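Local atomic coordinates of acyl-CoA dehydrogenase domain protein Tcur3483 (Thermomonospora curvata, PDB entry 6WY9), a protein that binds FAD and, as a member of the acyl-CoA dehydrogenase family, probably oxidises CH-CH groups of its donor substrate. Residues R61-V66 with T183-W188; I206-D211 with S234-P239; V65-G70 with S137-F142; M120-E125 with W251-T256. One frame throughout, in Å; residues are numbered along the deposited sequence.

Contact 1: residues R61-V66 with T183-W188; sequences RFREVV and TADYIW
R63 turns its guanidinium toward two acceptors of segment 183-188. R63 NH1 donates to the backbone O of T183 at 2.9 Å with an N-H...O angle of 163°, nearly in the guanidinium plane. R63 NH1 also sits 2.8 Å from D185 OD2, while R63 NH2 reaches this oxygen at 2.9 Å, a salt bridge with both end nitrogens on one atom. With guanidinium and carboxylate planes 72° apart, NH2 arrives on the syn lone pair and NH1 from above. D185 OD2 also accepts from the backbone N of V141. The bend at chi2 (-58°) lays R63 CD 3.2 Å from T183 O, and the bend at chi3 then turns the guanidinium toward D185. Replacing R63 by an alanine would probably leave the D185 carboxylate without its charged mate and T183 O without this donor. F62 makes a lesser contact inside the fold, its CD2 passing obliquely 3.6 Å from T183 OG1, a hydroxyl engaged by V57 O. The open side is the helix start, where the N-cap residue R61 and E64 are exposed and do not touch 183-188. Docking of an N-terminal helix onto the middle domain, here at the loop entering strand 186-192, is typical of the acyl-CoA dehydrogenase fold.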
loop_
_atom_site.group_PDB
_atom_site.type_symbol
_atom_site.label_atom_id
_atom_site.label_comp_id
_atom_site.label_asym_id
_atom_site.label_seq_id
_atom_site.Cartn_x
_atom_site.Cartn_y
_atom_site.Cartn_z
ATOM N N ARG A 61 -33.405 20.034 -10.997
ATOM C CA ARG A 61 -33.179 20.630 -12.309
ATOM C C ARG A 61 -32.566 19.661 -13.293
ATOM O O ARG A 61 -32.218 20.057 -14.411
ATOM C CB ARG A 61 -32.288 21.868 -12.173
ATOM C CG ARG A 61 -32.972 22.999 -11.440
ATOM C CD ARG A 61 -33.334 24.144 -12.385
ATOM N NE ARG A 61 -32.260 25.134 -12.493
ATOM C CZ ARG A 61 -32.032 26.082 -11.587
ATOM N NH1 ARG A 61 -31.039 26.945 -11.756
ATOM N NH2 ARG A 61 -32.801 26.164 -10.506
ATOM N N PHE A 62 -32.437 18.393 -12.911
ATOM C CA PHE A 62 -31.831 17.429 -13.816
ATOM C C PHE A 62 -32.586 17.372 -15.145
ATOM O O PHE A 62 -31.993 17.566 -16.213
ATOM C CB PHE A 62 -31.766 16.070 -13.129
ATOM C CG PHE A 62 -31.283 14.962 -14.011
ATOM C CD1 PHE A 62 -30.043 15.031 -14.623
ATOM C CD2 PHE A 62 -32.063 13.822 -14.195
ATOM C CE1 PHE A 62 -29.600 13.997 -15.424
ATOM C CE2 PHE A 62 -31.630 12.787 -15.002
ATOM C CZ PHE A 62 -30.410 12.863 -15.619
ATOM N N ARG A 63 -33.906 17.165 -15.101
ATOM C CA ARG A 63 -34.661 17.001 -16.344
ATOM C C ARG A 63 -34.607 18.262 -17.183
ATOM O O ARG A 63 -34.620 18.199 -18.417
ATOM C CB ARG A 63 -36.124 16.633 -16.055
ATOM C CG ARG A 63 -36.319 15.374 -15.259
ATOM C CD ARG A 63 -35.694 14.200 -15.962
ATOM N NE ARG A 63 -36.145 14.078 -17.347
ATOM C CZ ARG A 63 -37.048 13.187 -17.753
ATOM N NH1 ARG A 63 -37.591 12.341 -16.884
ATOM N NH2 ARG A 63 -37.397 13.147 -19.036
ATOM N N GLU A 64 -34.598 19.420 -16.524
ATOM C CA GLU A 64 -34.452 20.701 -17.209
ATOM C C GLU A 64 -33.186 20.740 -18.058
ATOM O O GLU A 64 -33.209 21.172 -19.219
ATOM C CB GLU A 64 -34.427 21.809 -16.164
ATOM C CG GLU A 64 -34.890 23.145 -16.645
ATOM C CD GLU A 64 -34.791 24.183 -15.552
ATOM O OE1 GLU A 64 -33.974 25.125 -15.693
ATOM O OE2 GLU A 64 -35.515 24.033 -14.541
ATOM N N VAL A 65 -32.058 20.324 -17.478
ATOM C CA VAL A 65 -30.812 20.251 -18.241
ATOM C C VAL A 65 -30.936 19.232 -19.365
ATOM O O VAL A 65 -30.670 19.541 -20.530
ATOM C CB VAL A 65 -29.627 19.917 -17.312
ATOM C CG1 VAL A 65 -28.302 19.969 -18.081
ATOM C CG2 VAL A 65 -29.594 20.857 -16.124
ATOM N N VAL A 66 -31.335 17.996 -19.027
ATOM C CA VAL A 66 -31.388 16.923 -20.025
ATOM C C VAL A 66 -32.169 17.381 -21.244
ATOM O O VAL A 66 -31.720 17.221 -22.385
ATOM C CB VAL A 66 -31.992 15.639 -19.424
ATOM C CG1 VAL A 66 -32.274 14.603 -20.523
ATOM C CG2 VAL A 66 -31.069 15.039 -18.343
ATOM N N THR A 183 -36.800 11.134 -10.573
ATOM C CA THR A 183 -36.827 12.026 -11.733
ATOM C C THR A 183 -36.960 11.290 -13.051
ATOM O O THR A 183 -37.081 11.946 -14.084
ATOM C CB THR A 183 -35.551 12.906 -11.797
ATOM O OG1 THR A 183 -34.383 12.091 -11.980
ATOM C CG2 THR A 183 -35.387 13.711 -10.525
ATOM N N ALA A 184 -36.925 9.964 -13.050
ATOM C CA ALA A 184 -37.008 9.165 -14.262
ATOM C C ALA A 184 -38.465 8.959 -14.692
ATOM O O ALA A 184 -39.402 9.087 -13.898
ATOM C CB ALA A 184 -36.336 7.803 -14.057
ATOM N N ASP A 185 -38.634 8.632 -15.976
ATOM C CA ASP A 185 -39.914 8.223 -16.538
ATOM C C ASP A 185 -40.099 6.714 -16.579
ATOM O O ASP A 185 -41.245 6.253 -16.672
ATOM C CB ASP A 185 -40.066 8.750 -17.964
ATOM C CG ASP A 185 -39.796 10.225 -18.066
ATOM O OD1 ASP A 185 -40.549 11.019 -17.467
ATOM O OD2 ASP A 185 -38.812 10.588 -18.730
ATOM N N TYR A 186 -39.007 5.942 -16.558
ATOM C CA TYR A 186 -39.085 4.485 -16.631
ATOM C C TYR A 186 -37.977 3.851 -15.803
ATOM O O TYR A 186 -36.866 4.384 -15.715
ATOM C CB TYR A 186 -38.952 3.975 -18.058
ATOM C CG TYR A 186 -40.035 4.469 -18.984
ATOM C CD1 TYR A 186 -41.302 3.880 -18.982
ATOM C CD2 TYR A 186 -39.786 5.505 -19.864
ATOM C CE1 TYR A 186 -42.287 4.332 -19.834
ATOM C CE2 TYR A 186 -40.759 5.958 -20.721
ATOM C CZ TYR A 186 -42.003 5.368 -20.704
ATOM O OH TYR A 186 -42.961 5.832 -21.564
ATOM N N ILE A 187 -38.292 2.691 -15.216
ATOM C CA ILE A 187 -37.323 1.855 -14.523
ATOM C C ILE A 187 -36.923 0.711 -15.445
ATOM O O ILE A 187 -37.783 0.030 -16.030
ATOM C CB ILE A 187 -37.883 1.311 -13.192
ATOM C CG1 ILE A 187 -38.591 2.421 -12.408
ATOM C CG2 ILE A 187 -36.763 0.723 -12.346
ATOM C CD1 ILE A 187 -37.660 3.550 -11.879
ATOM N N TRP A 188 -35.616 0.502 -15.578
ATOM C CA TRP A 188 -35.072 -0.684 -16.232
ATOM C C TRP A 188 -34.975 -1.746 -15.143
ATOM O O TRP A 188 -34.032 -1.749 -14.357
ATOM C CB TRP A 188 -33.728 -0.333 -16.838
ATOM C CG TRP A 188 -32.878 -1.388 -17.387
ATOM C CD1 TRP A 188 -31.935 -2.107 -16.719
ATOM C CD2 TRP A 188 -32.775 -1.764 -18.772
ATOM N NE1 TRP A 188 -31.256 -2.929 -17.601
ATOM C CE2 TRP A 188 -31.764 -2.745 -18.863
ATOM C CE3 TRP A 188 -33.454 -1.378 -19.933
ATOM C CZ2 TRP A 188 -31.422 -3.357 -20.069
ATOM C CZ3 TRP A 188 -33.109 -1.979 -21.131
ATOM C CH2 TRP A 188 -32.104 -2.959 -21.190
#

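Contact 2: residues I206-D211 with S234-P239; sequences IIVPTD and SGVRVP
V238 reaches from strand 236-239 toward strand 206-209 and meets four consecutive residues, I206 to P209. V238 CB comes first, 4.4 Å from the backbone O of I207, and from there the two methyls part. V238 CG1, set anti to the backbone N (chi1 -176°), goes to one end: it comes 3.3 Å from I207 O and 4.2 Å from I206 CG2. That carbonyl oxygen is buried here with no polar partner in the model, so the methyl shields it without satisfying it. V238 CG2 takes the other end, lying 4.2 Å from V208 CG2 and 4.3 Å from P209 CD.

The strand axes approach to 7.8 Å and their directions differ by 120°, which is the geometry of facing layers and not of neighbours in one sheet. Strand 203-209 belongs to a mixed sheet with strand 186-192, and the chain turns a corner at S234 and G235 before running across it, as expected for the beta-rich middle domain of acyl-CoA dehydrogenases, where sheets pack over a hydrophobic interior. Two residues before V238, V236 CG1 meets V208 CG1 at 3.8 Å, the two valines slanting past each other. I171 of strand 168-176 adds to this apolar layer against V208 and V238, whereas R237, whose CB is directed away from strand 206-209, forms salt bridges with D165 and E168.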
loop_
_atom_site.group_PDB
_atom_site.type_symbol
_atom_site.label_atom_id
_atom_site.label_comp_id
_atom_site.label_asym_id
_atom_site.label_seq_id
_atom_site.Cartn_x
_atom_site.Cartn_y
_atom_site.Cartn_z
ATOM N N ILE A 206 -37.599 -5.793 -17.417
ATOM C CA ILE A 206 -38.901 -5.232 -17.780
ATOM C C ILE A 206 -38.898 -3.715 -17.575
ATOM O O ILE A 206 -38.428 -3.218 -16.541
ATOM C CB ILE A 206 -40.055 -5.862 -16.970
ATOM C CG1 ILE A 206 -39.934 -7.385 -16.962
ATOM C CG2 ILE A 206 -41.389 -5.424 -17.566
ATOM C CD1 ILE A 206 -41.141 -8.141 -16.295
ATOM N N ILE A 207 -39.447 -2.977 -18.546
ATOM C CA ILE A 207 -39.528 -1.520 -18.430
ATOM C C ILE A 207 -40.834 -1.158 -17.733
ATOM O O ILE A 207 -41.923 -1.511 -18.203
ATOM C CB ILE A 207 -39.410 -0.820 -19.795
ATOM C CG1 ILE A 207 -38.106 -1.222 -20.499
ATOM C CG2 ILE A 207 -39.499 0.739 -19.638
ATOM C CD1 ILE A 207 -37.950 -0.589 -21.891
ATOM N N VAL A 208 -40.725 -0.451 -16.619
ATOM C CA VAL A 208 -41.867 -0.077 -15.800
ATOM C C VAL A 208 -41.997 1.440 -15.821
ATOM O O VAL A 208 -41.063 2.144 -15.423
ATOM C CB VAL A 208 -41.722 -0.579 -14.356
ATOM C CG1 VAL A 208 -42.951 -0.155 -13.542
ATOM C CG2 VAL A 208 -41.507 -2.092 -14.338
ATOM N N PRO A 209 -43.135 1.992 -16.241
ATOM C CA PRO A 209 -43.319 3.447 -16.163
ATOM C C PRO A 209 -43.414 3.904 -14.710
ATOM O O PRO A 209 -44.011 3.228 -13.864
ATOM C CB PRO A 209 -44.632 3.675 -16.920
ATOM C CG PRO A 209 -45.382 2.409 -16.705
ATOM C CD PRO A 209 -44.353 1.303 -16.703
ATOM N N THR A 210 -42.800 5.057 -14.418
ATOM C CA THR A 210 -42.777 5.549 -13.048
ATOM C C THR A 210 -44.101 6.163 -12.635
ATOM O O THR A 210 -44.266 6.494 -11.457
ATOM C CB THR A 210 -41.630 6.566 -12.835
ATOM O OG1 THR A 210 -41.669 7.625 -13.818
ATOM C CG2 THR A 210 -40.299 5.856 -12.903
ATOM N N ASP A 211 -45.043 6.314 -13.556
ATOM C CA ASP A 211 -46.402 6.699 -13.195
ATOM C C ASP A 211 -47.321 5.495 -13.029
ATOM O O ASP A 211 -48.506 5.671 -12.732
ATOM C CB ASP A 211 -46.984 7.645 -14.247
ATOM C CG ASP A 211 -47.015 7.021 -15.622
ATOM O OD1 ASP A 211 -46.656 5.829 -15.752
ATOM O OD2 ASP A 211 -47.389 7.722 -16.577
ATOM N N SER A 234 -45.942 -2.781 -6.116
ATOM C CA SER A 234 -47.026 -3.477 -5.441
ATOM C C SER A 234 -48.129 -3.703 -6.468
ATOM O O SER A 234 -48.893 -2.784 -6.776
ATOM C CB SER A 234 -47.502 -2.662 -4.250
ATOM O OG SER A 234 -48.422 -3.414 -3.498
ATOM N N GLY A 235 -48.177 -4.909 -7.033
ATOM C CA GLY A 235 -49.189 -5.226 -8.024
ATOM C C GLY A 235 -49.053 -4.453 -9.305
ATOM O O GLY A 235 -50.016 -4.365 -10.067
ATOM N N VAL A 236 -47.877 -3.881 -9.572
ATOM C CA VAL A 236 -47.704 -3.085 -10.780
ATOM C C VAL A 236 -47.926 -3.954 -12.008
ATOM O O VAL A 236 -47.401 -5.068 -12.108
ATOM C CB VAL A 236 -46.310 -2.450 -10.830
ATOM C CG1 VAL A 236 -46.158 -1.667 -12.126
ATOM C CG2 VAL A 236 -46.080 -1.566 -9.618
ATOM N N ARG A 237 -48.664 -3.424 -12.976
ATOM C CA ARG A 237 -49.042 -4.180 -14.160
ATOM C C ARG A 237 -48.440 -3.540 -15.403
ATOM O O ARG A 237 -48.606 -2.336 -15.630
ATOM C CB ARG A 237 -50.574 -4.268 -14.258
ATOM C CG ARG A 237 -51.215 -4.641 -12.920
ATOM C CD ARG A 237 -52.686 -4.994 -13.050
ATOM N NE ARG A 237 -52.899 -6.127 -13.946
ATOM C CZ ARG A 237 -53.203 -7.356 -13.546
ATOM N NH1 ARG A 237 -53.338 -7.619 -12.254
ATOM N NH2 ARG A 237 -53.377 -8.313 -14.444
ATOM N N VAL A 238 -47.776 -4.351 -16.221
ATOM C CA VAL A 238 -47.080 -3.868 -17.414
ATOM C C VAL A 238 -47.347 -4.846 -18.552
ATOM O O VAL A 238 -47.299 -6.064 -18.332
ATOM C CB VAL A 238 -45.567 -3.714 -17.146
ATOM C CG1 VAL A 238 -44.839 -3.120 -18.353
ATOM C CG2 VAL A 238 -45.336 -2.829 -15.943
ATOM N N PRO A 239 -47.633 -4.379 -19.767
ATOM C CA PRO A 239 -47.830 -5.321 -20.877
ATOM C C PRO A 239 -46.588 -6.172 -21.087
ATOM O O PRO A 239 -45.457 -5.735 -20.838
ATOM C CB PRO A 239 -48.107 -4.410 -22.085
ATOM C CG PRO A 239 -47.711 -3.071 -21.679
ATOM C CD PRO A 239 -47.824 -2.986 -20.189
#

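Contact 3: residues V65-G70 with S137-F142; sequences VVKMLG and SGDIVF
K67 and D139 lie aslant, the lysine tip passing along the carboxylate instead of meeting it end-on. K67 CE is 3.4 Å from D139 OD1, and K67 NZ is 3.5 Å from D139 OD2, a salt bridge of modest closeness. The tighter polar link is to the backbone: K67 NZ donates to S137 O at 3.0 Å, in the carbonyl plane, with a C=O...N angle of 152°. An extended first torsion (chi1 179°) followed by a bend at chi2 (40°) swings the ammonium over to both acceptors. In place of K67, a leucine would probably leave S137 O without this donor and the D139 carboxylate without its nearby positive charge.

The acceptors are set by the end of helix 125-136: G138 leaves helical geometry with positive phi in a Schellman motif, and the loop runs on toward strand 142-145. Here the backbones press close, G70 CA lying 4.1 Å from G138 CA, and two glycines make that spacing possible. G138 O takes a CA-H...O contact from K67 CA at 3.5 Å. Beyond the K67-D139 pair, V66 CG1 forms an apolar pair with V141 CG2 at 4.0 Å; the same methyl, V66 CG1, lies 3.7 Å from the polar G138 O. L75 and P108 cover further parts of the V66 side chain, and T111 lies against V141.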
loop_
_atom_site.group_PDB
_atom_site.type_symbol
_atom_site.label_atom_id
_atom_site.label_comp_id
_atom_site.label_asym_id
_atom_site.label_seq_id
_atom_site.Cartn_x
_atom_site.Cartn_y
_atom_site.Cartn_z
ATOM N N VAL A 65 -32.058 20.324 -17.478
ATOM C CA VAL A 65 -30.812 20.251 -18.241
ATOM C C VAL A 65 -30.936 19.232 -19.365
ATOM O O VAL A 65 -30.670 19.541 -20.530
ATOM C CB VAL A 65 -29.627 19.917 -17.312
ATOM C CG1 VAL A 65 -28.302 19.969 -18.081
ATOM C CG2 VAL A 65 -29.594 20.857 -16.124
ATOM N N VAL A 66 -31.335 17.996 -19.027
ATOM C CA VAL A 66 -31.388 16.923 -20.025
ATOM C C VAL A 66 -32.169 17.381 -21.244
ATOM O O VAL A 66 -31.720 17.221 -22.385
ATOM C CB VAL A 66 -31.992 15.639 -19.424
ATOM C CG1 VAL A 66 -32.274 14.603 -20.523
ATOM C CG2 VAL A 66 -31.069 15.039 -18.343
ATOM N N LYS A 67 -33.355 17.959 -21.017
ATOM C CA LYS A 67 -34.183 18.396 -22.137
ATOM C C LYS A 67 -33.484 19.473 -22.953
ATOM O O LYS A 67 -33.583 19.486 -24.186
ATOM C CB LYS A 67 -35.539 18.900 -21.644
ATOM C CG LYS A 67 -36.440 19.383 -22.768
ATOM C CD LYS A 67 -36.312 18.448 -23.963
ATOM C CE LYS A 67 -37.304 18.755 -25.082
ATOM N NZ LYS A 67 -36.818 18.220 -26.412
ATOM N N MET A 68 -32.758 20.380 -22.291
ATOM C CA MET A 68 -31.999 21.372 -23.046
ATOM C C MET A 68 -30.932 20.705 -23.905
ATOM O O MET A 68 -30.871 20.923 -25.121
ATOM C CB MET A 68 -31.380 22.404 -22.102
ATOM C CG MET A 68 -32.293 23.589 -21.846
ATOM S SD MET A 68 -31.491 24.963 -21.012
ATOM C CE MET A 68 -31.343 24.312 -19.344
ATOM N N LEU A 69 -30.076 19.884 -23.285
ATOM C CA LEU A 69 -29.060 19.156 -24.048
ATOM C C LEU A 69 -29.674 18.383 -25.206
ATOM O O LEU A 69 -29.118 18.349 -26.310
ATOM C CB LEU A 69 -28.314 18.185 -23.138
ATOM C CG LEU A 69 -27.477 18.764 -22.013
ATOM C CD1 LEU A 69 -27.154 17.633 -21.044
ATOM C CD2 LEU A 69 -26.228 19.433 -22.577
ATOM N N GLY A 70 -30.823 17.748 -24.962
ATOM C CA GLY A 70 -31.422 16.888 -25.975
ATOM C C GLY A 70 -31.895 17.662 -27.187
ATOM O O GLY A 70 -31.538 17.344 -28.329
ATOM N N SER A 137 -34.102 12.920 -27.772
ATOM C CA SER A 137 -34.598 14.289 -27.644
ATOM C C SER A 137 -34.511 14.812 -26.219
ATOM O O SER A 137 -34.941 15.941 -25.957
ATOM C CB SER A 137 -36.044 14.354 -28.114
ATOM O OG SER A 137 -36.810 13.424 -27.365
ATOM N N GLY A 138 -33.981 14.019 -25.298
ATOM C CA GLY A 138 -33.966 14.413 -23.910
ATOM C C GLY A 138 -35.319 14.418 -23.246
ATOM O O GLY A 138 -35.504 15.134 -22.263
ATOM N N ASP A 139 -36.279 13.646 -23.755
ATOM C CA ASP A 139 -37.596 13.593 -23.139
ATOM C C ASP A 139 -37.823 12.352 -22.282
ATOM O O ASP A 139 -38.760 12.346 -21.477
ATOM C CB ASP A 139 -38.696 13.673 -24.208
ATOM C CG ASP A 139 -38.758 15.041 -24.860
ATOM O OD1 ASP A 139 -39.030 16.038 -24.153
ATOM O OD2 ASP A 139 -38.496 15.123 -26.075
ATOM N N ILE A 140 -37.004 11.312 -22.422
ATOM C CA ILE A 140 -37.167 10.088 -21.651
ATOM C C ILE A 140 -35.896 9.839 -20.856
ATOM O O ILE A 140 -34.803 9.769 -21.435
ATOM C CB ILE A 140 -37.457 8.874 -22.541
ATOM C CG1 ILE A 140 -38.782 9.035 -23.273
ATOM C CG2 ILE A 140 -37.470 7.599 -21.681
ATOM C CD1 ILE A 140 -38.904 8.099 -24.437
ATOM N N VAL A 141 -36.043 9.677 -19.547
ATOM C CA VAL A 141 -34.926 9.308 -18.685
ATOM C C VAL A 141 -35.268 8.005 -17.980
ATOM O O VAL A 141 -36.427 7.772 -17.615
ATOM C CB VAL A 141 -34.577 10.423 -17.673
ATOM C CG1 VAL A 141 -33.670 9.887 -16.537
ATOM C CG2 VAL A 141 -33.895 11.608 -18.388
ATOM N N PHE A 142 -34.259 7.144 -17.821
ATOM C CA PHE A 142 -34.383 5.822 -17.230
ATOM C C PHE A 142 -33.643 5.774 -15.911
ATOM O O PHE A 142 -32.651 6.476 -15.722
ATOM C CB PHE A 142 -33.795 4.726 -18.125
ATOM C CG PHE A 142 -34.775 4.149 -19.139
ATOM C CD1 PHE A 142 -35.062 4.833 -20.301
ATOM C CD2 PHE A 142 -35.387 2.904 -18.930
ATOM C CE1 PHE A 142 -35.964 4.305 -21.244
ATOM C CE2 PHE A 142 -36.276 2.369 -19.864
ATOM C CZ PHE A 142 -36.558 3.084 -21.028
#

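Contact 4: residues M120-E125 with W251-T256; sequences MKYGTE and WKLITT
The ring of Y122 has a different neighbour on each face and a hydroxyl at its edge. Over one face stands L253, whose CD1 is 3.8 Å from the ring centroid and 20° off the normal, a CH-pi contact displaced toward the rim, with Y122 CG the nearest ring atom at 3.6 Å. The opposite face is covered from within its own segment by K121, with CG 3.8 Å above the ring plane and over its centre. At the edge, near the ring plane, T256 OG1 approaches Y122 CE2 to 3.4 Å.

T256 OG1 spends its proton within its own helix, donating to K252 O at 2.8 Å. The same carbonyl takes T255 OG1, from above its plane, and the backbone N of T256, so three donors converge on it. L253 also packs against I205 of strand 203-209, connecting this helix to the middle domain.

Since the T255 and T256 hydroxyls bond within helix 250-260 and none of the bonds spans the two segments, the N-terminal and C-terminal helical regions meet here by dispersion and CH-pi packing: L253 over one face of Y122 and T256 at its edge, with K121 backing the ring from its own helix.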
loop_
_atom_site.group_PDB
_atom_site.type_symbol
_atom_site.label_atom_id
_atom_site.label_comp_id
_atom_site.label_asym_id
_atom_site.label_seq_id
_atom_site.Cartn_x
_atom_site.Cartn_y
_atom_site.Cartn_z
ATOM N N MET A 120 -30.606 -0.841 -28.456
ATOM C CA MET A 120 -30.297 -0.939 -29.880
ATOM C C MET A 120 -29.909 -2.366 -30.249
ATOM O O MET A 120 -30.093 -2.791 -31.394
ATOM C CB MET A 120 -29.186 0.053 -30.265
ATOM C CG MET A 120 -29.449 1.504 -29.851
ATOM S SD MET A 120 -28.090 2.665 -30.205
ATOM C CE MET A 120 -26.655 1.685 -29.761
ATOM N N LYS A 121 -29.398 -3.122 -29.281
ATOM C CA LYS A 121 -28.925 -4.479 -29.504
ATOM C C LYS A 121 -30.026 -5.520 -29.304
ATOM O O LYS A 121 -30.241 -6.378 -30.167
ATOM C CB LYS A 121 -27.749 -4.747 -28.567
ATOM C CG LYS A 121 -27.043 -6.072 -28.790
ATOM C CD LYS A 121 -25.948 -6.275 -27.726
ATOM C CE LYS A 121 -25.145 -7.542 -28.003
ATOM N NZ LYS A 121 -24.541 -7.470 -29.345
ATOM N N TYR A 122 -30.747 -5.442 -28.186
ATOM C CA TYR A 122 -31.697 -6.473 -27.790
ATOM C C TYR A 122 -33.154 -6.040 -27.891
ATOM O O TYR A 122 -34.042 -6.820 -27.539
ATOM C CB TYR A 122 -31.393 -6.930 -26.353
ATOM C CG TYR A 122 -30.044 -7.596 -26.209
ATOM C CD1 TYR A 122 -29.796 -8.827 -26.801
ATOM C CD2 TYR A 122 -29.011 -6.991 -25.494
ATOM C CE1 TYR A 122 -28.573 -9.447 -26.680
ATOM C CE2 TYR A 122 -27.775 -7.605 -25.365
ATOM C CZ TYR A 122 -27.569 -8.839 -25.961
ATOM O OH TYR A 122 -26.355 -9.473 -25.859
ATOM N N GLY A 123 -33.433 -4.828 -28.346
ATOM C CA GLY A 123 -34.800 -4.355 -28.375
ATOM C C GLY A 123 -35.538 -4.819 -29.614
ATOM O O GLY A 123 -34.946 -5.076 -30.657
ATOM N N THR A 124 -36.858 -4.931 -29.499
ATOM C CA THR A 124 -37.644 -5.113 -30.707
ATOM C C THR A 124 -37.623 -3.824 -31.512
ATOM O O THR A 124 -37.378 -2.737 -30.979
ATOM C CB THR A 124 -39.092 -5.483 -30.391
ATOM O OG1 THR A 124 -39.700 -4.416 -29.645
ATOM C CG2 THR A 124 -39.139 -6.755 -29.578
ATOM N N GLU A 125 -37.880 -3.948 -32.821
ATOM C CA GLU A 125 -38.077 -2.744 -33.616
ATOM C C GLU A 125 -39.107 -1.839 -32.948
ATOM O O GLU A 125 -38.928 -0.618 -32.873
ATOM C CB GLU A 125 -38.499 -3.112 -35.048
ATOM C CG GLU A 125 -37.394 -3.790 -35.876
ATOM C CD GLU A 125 -36.062 -3.035 -35.839
ATOM O OE1 GLU A 125 -35.093 -3.532 -35.220
ATOM O OE2 GLU A 125 -35.982 -1.936 -36.431
ATOM N N TRP A 251 -30.209 -11.922 -18.008
ATOM C CA TRP A 251 -28.877 -11.745 -17.451
ATOM C C TRP A 251 -27.920 -11.164 -18.488
ATOM O O TRP A 251 -27.096 -10.306 -18.159
ATOM C CB TRP A 251 -28.344 -13.058 -16.878
ATOM C CG TRP A 251 -27.123 -12.830 -16.023
ATOM C CD1 TRP A 251 -25.840 -13.164 -16.330
ATOM C CD2 TRP A 251 -27.076 -12.187 -14.739
ATOM N NE1 TRP A 251 -24.996 -12.782 -15.313
ATOM C CE2 TRP A 251 -25.726 -12.176 -14.329
ATOM C CE3 TRP A 251 -28.048 -11.620 -13.895
ATOM C CZ2 TRP A 251 -25.311 -11.618 -13.102
ATOM C CZ3 TRP A 251 -27.640 -11.063 -12.676
ATOM C CH2 TRP A 251 -26.276 -11.060 -12.299
ATOM N N LYS A 252 -28.028 -11.585 -19.748
ATOM C CA LYS A 252 -27.145 -11.010 -20.754
ATOM C C LYS A 252 -27.411 -9.521 -20.962
ATOM O O LYS A 252 -26.496 -8.786 -21.325
ATOM C CB LYS A 252 -27.256 -11.770 -22.077
ATOM C CG LYS A 252 -26.452 -13.076 -22.091
ATOM C CD LYS A 252 -25.493 -13.204 -20.875
ATOM C CE LYS A 252 -24.256 -12.301 -20.998
ATOM N NZ LYS A 252 -23.347 -12.360 -19.807
ATOM N N LEU A 253 -28.650 -9.065 -20.765
ATOM C CA LEU A 253 -28.923 -7.636 -20.854
ATOM C C LEU A 253 -28.299 -6.904 -19.684
ATOM O O LEU A 253 -27.704 -5.833 -19.852
ATOM C CB LEU A 253 -30.425 -7.380 -20.883
ATOM C CG LEU A 253 -31.166 -7.581 -22.207
ATOM C CD1 LEU A 253 -30.832 -8.905 -22.908
ATOM C CD2 LEU A 253 -32.643 -7.504 -21.919
ATOM N N ILE A 254 -28.455 -7.453 -18.479
ATOM C CA ILE A 254 -27.855 -6.820 -17.315
ATOM C C ILE A 254 -26.360 -6.633 -17.537
ATOM O O ILE A 254 -25.813 -5.545 -17.311
ATOM C CB ILE A 254 -28.159 -7.629 -16.044
ATOM C CG1 ILE A 254 -29.652 -7.493 -15.722
ATOM C CG2 ILE A 254 -27.257 -7.139 -14.900
ATOM C CD1 ILE A 254 -30.182 -8.461 -14.668
ATOM N N THR A 255 -25.682 -7.674 -18.022
ATOM C CA THR A 255 -24.236 -7.558 -18.185
ATOM C C THR A 255 -23.885 -6.552 -19.279
ATOM O O THR A 255 -22.972 -5.734 -19.109
ATOM C CB THR A 255 -23.615 -8.918 -18.508
ATOM O OG1 THR A 255 -23.893 -9.224 -19.860
ATOM C CG2 THR A 255 -24.197 -9.997 -17.633
ATOM N N THR A 256 -24.595 -6.603 -20.408
ATOM C CA THR A 256 -24.359 -5.622 -21.461
ATOM C C THR A 256 -24.433 -4.200 -20.918
ATOM O O THR A 256 -23.527 -3.392 -21.156
ATOM C CB THR A 256 -25.358 -5.811 -22.592
ATOM O OG1 THR A 256 -25.204 -7.132 -23.126
ATOM C CG2 THR A 256 -25.120 -4.772 -23.689
#

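Contacts 1 and 3 are neighbours, their centres about 7 Å apart, and both start from helix 62-71; D185 N and V141 O lie 2.9 Å apart, a probable hydrogen bond between the two partner loops. Contact 2 is centred about 17 Å from contact 1; its strand 203-209 lies beside 186-192 in the mixed sheet, while strand 227-239 belongs to the antiparallel sheet. Contact 4, about 21 Å from contact 1, touches it through W188 and L253. Along the chain contact 4 crosses contacts 1 and 3 and encloses contact 2, which opens after contact 3 closes. Contact 1 joins N-terminal and middle parts, contact 4 N-terminal and C-terminal parts; contacts 2 and 3 pack within one part each.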